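Long-range contact in restriction endonuclease R.BpuJI (Bacillus pumilus, PDB 2VLA), which probably cleaves DNA as a restriction endonuclease, the chain here being the recognition domain that binds its cognate DNA: residues Ile153-Asn166 with Lys183-Val196. Residues are numbered along the deposited sequence; the frame is centred on the assembly and turned at random. Where two conformers were deposited one is given.
Sequences IQLSKDDIAYYVLN and KIIEDRSNDITKKV
Tyr163 turns its CG beside the backbone N and anti to the carbonyl carbon (chi1 -66°), which carries the ring from helix 157-165 across to helix 177-189, where Ile184, with its CG1 likewise anti to the carbonyl carbon, lays that methylene over the ring centre. This joins two helices of the mainly helical DNA-recognition domain, together with the extended chain that follows a Schellman motif at the end of helix 177-189. Ile184 CG1 stands 3.6 Å from the Tyr163 ring centroid, a CH-pi contact almost along the ring normal, while Tyr162 CD2 lies over the opposite face. At the ring's edge Tyr163 OH donates to the anti lone pair of Asp187 OD2, 2.6 Å away; the other oxygen, Asp187 OD1, takes Lys183 NZ on its syn side. A phenylalanine in place of Tyr163 would probably keep the CH-pi contact with Ile184 but leave Asp187 OD2 without this donor and water 5, which bridges to Ile192 O, without one of its acceptors. One residue earlier, the Tyr162 ring has Lys194 CB over one face, and the lysine chain runs on across it toward the hydroxyl. Val196 CG2 packs on Ala161 CB at 3.8 Å, and helix 203-219 touches Ala161 as well. At the N-terminal end of helix 157-165 Arg188 makes both a hydrogen bond and a salt bridge. Extended from CG to NE, Arg188 sends NH2 to Gln154 O at 2.8 Å, with Ile153 CD1 over one face of the guanidinium. Asp159 forms a capping box with Ser156, which fixes the carboxylate where Arg188 meets it. Its OD2 takes Ser156 N and Arg188 NH2 from opposite faces of the carboxylate plane, the salt bridge to NH2 being 2.8 Å long, while water 3 links Asp159 OD1 to Arg188 NE.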
loop_
_atom_site.group_PDB
_atom_site.type_symbol
_atom_site.label_atom_id
_atom_site.label_comp_id
_atom_site.label_asym_id
_atom_site.label_seq_id
_atom_site.Cartn_x
_atom_site.Cartn_y
_atom_site.Cartn_z
ATOM N N ILE A 153 -9.363 22.578 -8.907
ATOM C CA ILE A 153 -7.902 22.532 -8.959
ATOM C C ILE A 153 -7.430 21.112 -9.218
ATOM O O ILE A 153 -8.205 20.146 -9.066
ATOM C CB ILE A 153 -7.226 23.087 -7.677
ATOM C CG1 ILE A 153 -7.514 22.184 -6.473
ATOM C CG2 ILE A 153 -7.685 24.524 -7.408
ATOM C CD1 ILE A 153 -6.598 22.424 -5.305
ATOM N N GLN A 154 -6.183 20.987 -9.665
ATOM C CA GLN A 154 -5.591 19.688 -9.850
ATOM C C GLN A 154 -4.308 19.594 -9.040
ATOM O O GLN A 154 -3.673 20.602 -8.771
ATOM C CB GLN A 154 -5.311 19.456 -11.328
ATOM C CG GLN A 154 -6.583 19.430 -12.164
ATOM C CD GLN A 154 -6.318 19.474 -13.625
ATOM O OE1 GLN A 154 -5.677 20.400 -14.125
ATOM N NE2 GLN A 154 -6.833 18.487 -14.345
ATOM N N LEU A 155 -3.991 18.390 -8.596
ATOM C CA LEU A 155 -2.880 18.161 -7.688
ATOM C C LEU A 155 -1.732 17.439 -8.363
ATOM O O LEU A 155 -1.935 16.565 -9.205
ATOM C CB LEU A 155 -3.339 17.316 -6.497
ATOM C CG LEU A 155 -4.518 17.865 -5.699
ATOM C CD1 LEU A 155 -4.753 16.971 -4.530
ATOM C CD2 LEU A 155 -4.213 19.263 -5.276
ATOM N N SER A 156 -0.532 17.766 -7.927
ATOM C CA SER A 156 0.662 17.072 -8.368
ATOM C C SER A 156 0.993 15.945 -7.410
ATOM O O SER A 156 0.454 15.868 -6.292
ATOM C CB SER A 156 1.838 18.036 -8.421
ATOM O OG SER A 156 2.226 18.395 -7.097
ATOM N N LYS A 157 1.913 15.090 -7.814
ATOM C CA LYS A 157 2.413 14.045 -6.946
ATOM C C LYS A 157 3.066 14.634 -5.703
ATOM O O LYS A 157 2.991 14.051 -4.624
ATOM C CB LYS A 157 3.416 13.169 -7.707
ATOM C CG LYS A 157 4.093 12.120 -6.855
ATOM C CD LYS A 157 4.880 11.143 -7.719
ATOM C CE LYS A 157 5.670 11.869 -8.794
ATOM N NZ LYS A 157 7.096 12.062 -8.411
ATOM N N ASP A 158 3.748 15.766 -5.859
ATOM C CA ASP A 158 4.385 16.431 -4.722
ATOM C C ASP A 158 3.345 16.965 -3.727
ATOM O O ASP A 158 3.578 16.936 -2.520
ATOM C CB ASP A 158 5.325 17.582 -5.214
ATOM C CG ASP A 158 6.605 17.067 -5.906
ATOM O OD1 ASP A 158 7.144 16.022 -5.471
ATOM O OD2 ASP A 158 7.084 17.744 -6.859
ATOM N N ASP A 159 2.232 17.457 -4.238
ATOM C CA ASP A 159 1.127 17.901 -3.369
ATOM C C ASP A 159 0.623 16.730 -2.536
ATOM O O ASP A 159 0.465 16.847 -1.319
ATOM C CB ASP A 159 -0.030 18.429 -4.198
ATOM C CG ASP A 159 0.268 19.756 -4.871
ATOM O OD1 ASP A 159 1.060 20.558 -4.316
ATOM O OD2 ASP A 159 -0.377 20.035 -5.929
ATOM N N ILE A 160 0.394 15.597 -3.183
ATOM C CA ILE A 160 -0.112 14.432 -2.476
ATOM C C ILE A 160 0.933 13.895 -1.485
ATOM O O ILE A 160 0.592 13.416 -0.399
ATOM C CB ILE A 160 -0.548 13.336 -3.450
ATOM C CG1 ILE A 160 -1.679 13.847 -4.352
ATOM C CG2 ILE A 160 -0.998 12.098 -2.699
ATOM C CD1 ILE A 160 -1.989 12.915 -5.533
ATOM N N ALA A 161 2.209 14.029 -1.831
ATOM C CA ALA A 161 3.273 13.630 -0.942
ATOM C C ALA A 161 3.299 14.469 0.329
ATOM O O ALA A 161 3.310 13.929 1.421
ATOM C CB ALA A 161 4.648 13.716 -1.672
ATOM N N TYR A 162 3.373 15.788 0.179
ATOM C CA TYR A 162 3.618 16.669 1.324
ATOM C C TYR A 162 2.374 16.830 2.160
ATOM O O TYR A 162 2.438 16.806 3.386
ATOM C CB TYR A 162 4.073 18.047 0.843
ATOM C CG TYR A 162 4.393 19.007 1.968
ATOM C CD1 TYR A 162 5.616 18.960 2.616
ATOM C CD2 TYR A 162 3.434 19.910 2.430
ATOM C CE1 TYR A 162 5.894 19.802 3.676
ATOM C CE2 TYR A 162 3.702 20.767 3.492
ATOM C CZ TYR A 162 4.934 20.709 4.111
ATOM O OH TYR A 162 5.212 21.569 5.159
ATOM N N TYR A 163 1.256 17.045 1.491
ATOM C CA TYR A 163 0.030 17.417 2.209
ATOM C C TYR A 163 -0.766 16.217 2.710
ATOM O O TYR A 163 -1.593 16.362 3.626
ATOM C CB TYR A 163 -0.853 18.312 1.348
ATOM C CG TYR A 163 -0.269 19.677 1.042
ATOM C CD1 TYR A 163 -0.394 20.723 1.938
ATOM C CD2 TYR A 163 0.394 19.919 -0.157
ATOM C CE1 TYR A 163 0.119 21.979 1.661
ATOM C CE2 TYR A 163 0.921 21.165 -0.438
ATOM C CZ TYR A 163 0.758 22.196 0.463
ATOM O OH TYR A 163 1.284 23.431 0.155
ATOM N N VAL A 164 -0.540 15.040 2.135
ATOM C CA VAL A 164 -1.320 13.841 2.465
ATOM C C VAL A 164 -0.448 12.694 2.974
ATOM O O VAL A 164 -0.445 12.408 4.174
ATOM C CB VAL A 164 -2.174 13.383 1.272
ATOM C CG1 VAL A 164 -2.953 12.107 1.595
ATOM C CG2 VAL A 164 -3.083 14.503 0.812
ATOM N N LEU A 165 0.409 12.109 2.104
ATOM C CA LEU A 165 1.017 10.828 2.452
ATOM C C LEU A 165 2.238 10.932 3.372
ATOM O O LEU A 165 2.679 9.921 3.924
ATOM C CB LEU A 165 1.347 10.012 1.216
ATOM C CG LEU A 165 0.141 9.341 0.555
ATOM C CD1 LEU A 165 0.585 8.684 -0.745
ATOM C CD2 LEU A 165 -0.531 8.293 1.473
ATOM N N ASN A 166 2.754 12.153 3.562
ATOM C CA ASN A 166 3.810 12.409 4.533
ATOM C C ASN A 166 3.379 13.390 5.636
ATOM O O ASN A 166 4.199 13.845 6.394
ATOM C CB ASN A 166 5.039 12.991 3.836
ATOM C CG ASN A 166 6.374 12.509 4.456
ATOM O OD1 ASN A 166 6.720 11.332 4.368
ATOM N ND2 ASN A 166 7.117 13.433 5.069
ATOM N N LYS A 183 -6.027 24.390 2.231
ATOM C CA LYS A 183 -4.651 24.751 2.555
ATOM C C LYS A 183 -3.778 24.842 1.286
ATOM O O LYS A 183 -2.955 25.765 1.140
ATOM C CB LYS A 183 -4.070 23.732 3.543
ATOM C CG LYS A 183 -2.604 23.911 3.857
ATOM C CD LYS A 183 -2.290 25.273 4.437
ATOM C CE LYS A 183 -0.843 25.368 4.844
ATOM N NZ LYS A 183 -0.411 26.768 5.085
ATOM N N ILE A 184 -3.961 23.904 0.361
ATOM C CA ILE A 184 -3.209 23.937 -0.894
ATOM C C ILE A 184 -3.557 25.203 -1.669
ATOM O O ILE A 184 -2.687 25.884 -2.164
ATOM C CB ILE A 184 -3.458 22.666 -1.751
ATOM C CG1 ILE A 184 -2.831 21.448 -1.048
ATOM C CG2 ILE A 184 -2.876 22.837 -3.185
ATOM C CD1 ILE A 184 -3.114 20.104 -1.709
ATOM N N ILE A 185 -4.833 25.557 -1.698
ATOM C CA ILE A 185 -5.257 26.747 -2.410
ATOM C C ILE A 185 -4.645 28.018 -1.765
ATOM O O ILE A 185 -4.169 28.907 -2.468
ATOM C CB ILE A 185 -6.792 26.856 -2.448
ATOM C CG1 ILE A 185 -7.371 25.783 -3.400
ATOM C CG2 ILE A 185 -7.220 28.273 -2.878
ATOM C CD1 ILE A 185 -8.908 25.656 -3.346
ATOM N N GLU A 186 -4.622 28.076 -0.439
ATOM C CA GLU A 186 -4.019 29.225 0.246
ATOM C C GLU A 186 -2.520 29.296 -0.023
ATOM O O GLU A 186 -1.984 30.366 -0.331
ATOM C CB GLU A 186 -4.270 29.163 1.749
ATOM C CG GLU A 186 -3.686 30.352 2.508
ATOM C CD GLU A 186 -3.721 30.169 4.012
ATOM O OE1 GLU A 186 -4.796 30.386 4.616
ATOM O OE2 GLU A 186 -2.668 29.831 4.595
ATOM N N ASP A 187 -1.843 28.154 0.063
ATOM C CA ASP A 187 -0.419 28.119 -0.176
ATOM C C ASP A 187 -0.086 28.586 -1.598
ATOM O O ASP A 187 0.828 29.392 -1.797
ATOM C CB ASP A 187 0.121 26.710 0.069
ATOM C CG ASP A 187 0.446 26.450 1.538
ATOM O OD1 ASP A 187 0.244 27.373 2.377
ATOM O OD2 ASP A 187 0.889 25.316 1.860
ATOM N N ARG A 188 -0.832 28.097 -2.579
ATOM C CA ARG A 188 -0.591 28.493 -3.969
ATOM C C ARG A 188 -0.803 29.989 -4.140
ATOM O O ARG A 188 -0.105 30.636 -4.917
ATOM C CB ARG A 188 -1.503 27.733 -4.923
ATOM C CG ARG A 188 -1.174 26.256 -5.045
ATOM C CD ARG A 188 -2.065 25.574 -6.036
ATOM N NE ARG A 188 -1.746 24.157 -6.154
ATOM C CZ ARG A 188 -2.387 23.305 -6.943
ATOM N NH1 ARG A 188 -3.388 23.721 -7.701
ATOM N NH2 ARG A 188 -2.035 22.028 -6.958
ATOM N N SER A 189 -1.775 30.535 -3.421
ATOM C CA SER A 189 -2.083 31.970 -3.531
ATOM C C SER A 189 -0.955 32.822 -2.961
ATOM O O SER A 189 -0.846 34.016 -3.265
ATOM C CB SER A 189 -3.408 32.301 -2.832
ATOM O OG SER A 189 -3.245 32.389 -1.430
ATOM N N ASN A 190 -0.108 32.198 -2.154
ATOM C CA ASN A 190 1.043 32.854 -1.574
ATOM C C ASN A 190 2.322 32.406 -2.255
ATOM O O ASN A 190 3.416 32.612 -1.733
ATOM C CB ASN A 190 1.116 32.551 -0.081
ATOM C CG ASN A 190 0.057 33.296 0.714
ATOM O OD1 ASN A 190 -0.139 34.488 0.522
ATOM N ND2 ASN A 190 -0.626 32.593 1.609
ATOM N N ASP A 191 2.169 31.770 -3.415
ATOM C CA ASP A 191 3.315 31.278 -4.211
ATOM C C ASP A 191 4.199 30.317 -3.412
ATOM O O ASP A 191 5.431 30.289 -3.578
ATOM C CB ASP A 191 4.136 32.448 -4.746
ATOM C CG ASP A 191 3.328 33.347 -5.666
ATOM O OD1 ASP A 191 2.635 32.819 -6.567
ATOM O OD2 ASP A 191 3.373 34.580 -5.481
ATOM N N ILE A 192 3.556 29.505 -2.583
ATOM C CA ILE A 192 4.230 28.480 -1.812
ATOM C C ILE A 192 4.003 27.125 -2.465
ATOM O O ILE A 192 2.855 26.725 -2.710
ATOM C CB ILE A 192 3.691 28.438 -0.364
ATOM C CG1 ILE A 192 4.078 29.718 0.382
ATOM C CG2 ILE A 192 4.214 27.214 0.381
ATOM C CD1 ILE A 192 3.328 29.912 1.708
ATOM N N THR A 193 5.099 26.447 -2.794
ATOM C CA THR A 193 5.039 25.094 -3.309
ATOM C C THR A 193 5.850 24.198 -2.370
ATOM O O THR A 193 6.783 24.663 -1.709
ATOM C CB THR A 193 5.598 25.030 -4.737
ATOM O OG1 THR A 193 5.329 23.748 -5.314
ATOM C CG2 THR A 193 7.065 25.278 -4.731
ATOM N N LYS A 194 5.471 22.933 -2.268
ATOM C CA LYS A 194 6.082 22.052 -1.285
ATOM C C LYS A 194 6.503 20.718 -1.894
ATOM O O LYS A 194 5.859 20.206 -2.806
ATOM C CB LYS A 194 5.101 21.797 -0.119
ATOM C CG LYS A 194 4.816 23.021 0.733
ATOM C CD LYS A 194 5.985 23.348 1.657
ATOM C CE LYS A 194 5.619 24.439 2.664
ATOM N NZ LYS A 194 6.827 25.119 3.198
ATOM N N LYS A 195 7.580 20.159 -1.357
ATOM C CA LYS A 195 8.024 18.817 -1.709
ATOM C C LYS A 195 8.493 18.095 -0.458
ATOM O O LYS A 195 8.736 18.722 0.577
ATOM C CB LYS A 195 9.162 18.879 -2.728
ATOM C CG LYS A 195 8.741 19.422 -4.079
ATOM C CD LYS A 195 9.843 19.284 -5.105
ATOM C CE LYS A 195 9.436 19.898 -6.436
ATOM N NZ LYS A 195 10.543 19.863 -7.433
ATOM N N VAL A 196 8.592 16.775 -0.538
ATOM C CA VAL A 196 9.110 15.984 0.574
ATOM C C VAL A 196 10.556 15.575 0.284
ATOM O O VAL A 196 10.812 14.842 -0.643
ATOM C CB VAL A 196 8.263 14.711 0.769
ATOM C CG1 VAL A 196 8.878 13.829 1.836
ATOM C CG2 VAL A 196 6.799 15.088 1.108
HETATM O O HOH W 1 -4.861 23.475 -10.342
HETATM O O HOH W 2 7.590 15.477 -2.871
HETATM O O HOH W 3 0.573 23.190 -4.783
HETATM O O HOH W 4 3.559 21.086 -4.024
HETATM O O HOH W 5 1.474 24.406 -2.542
#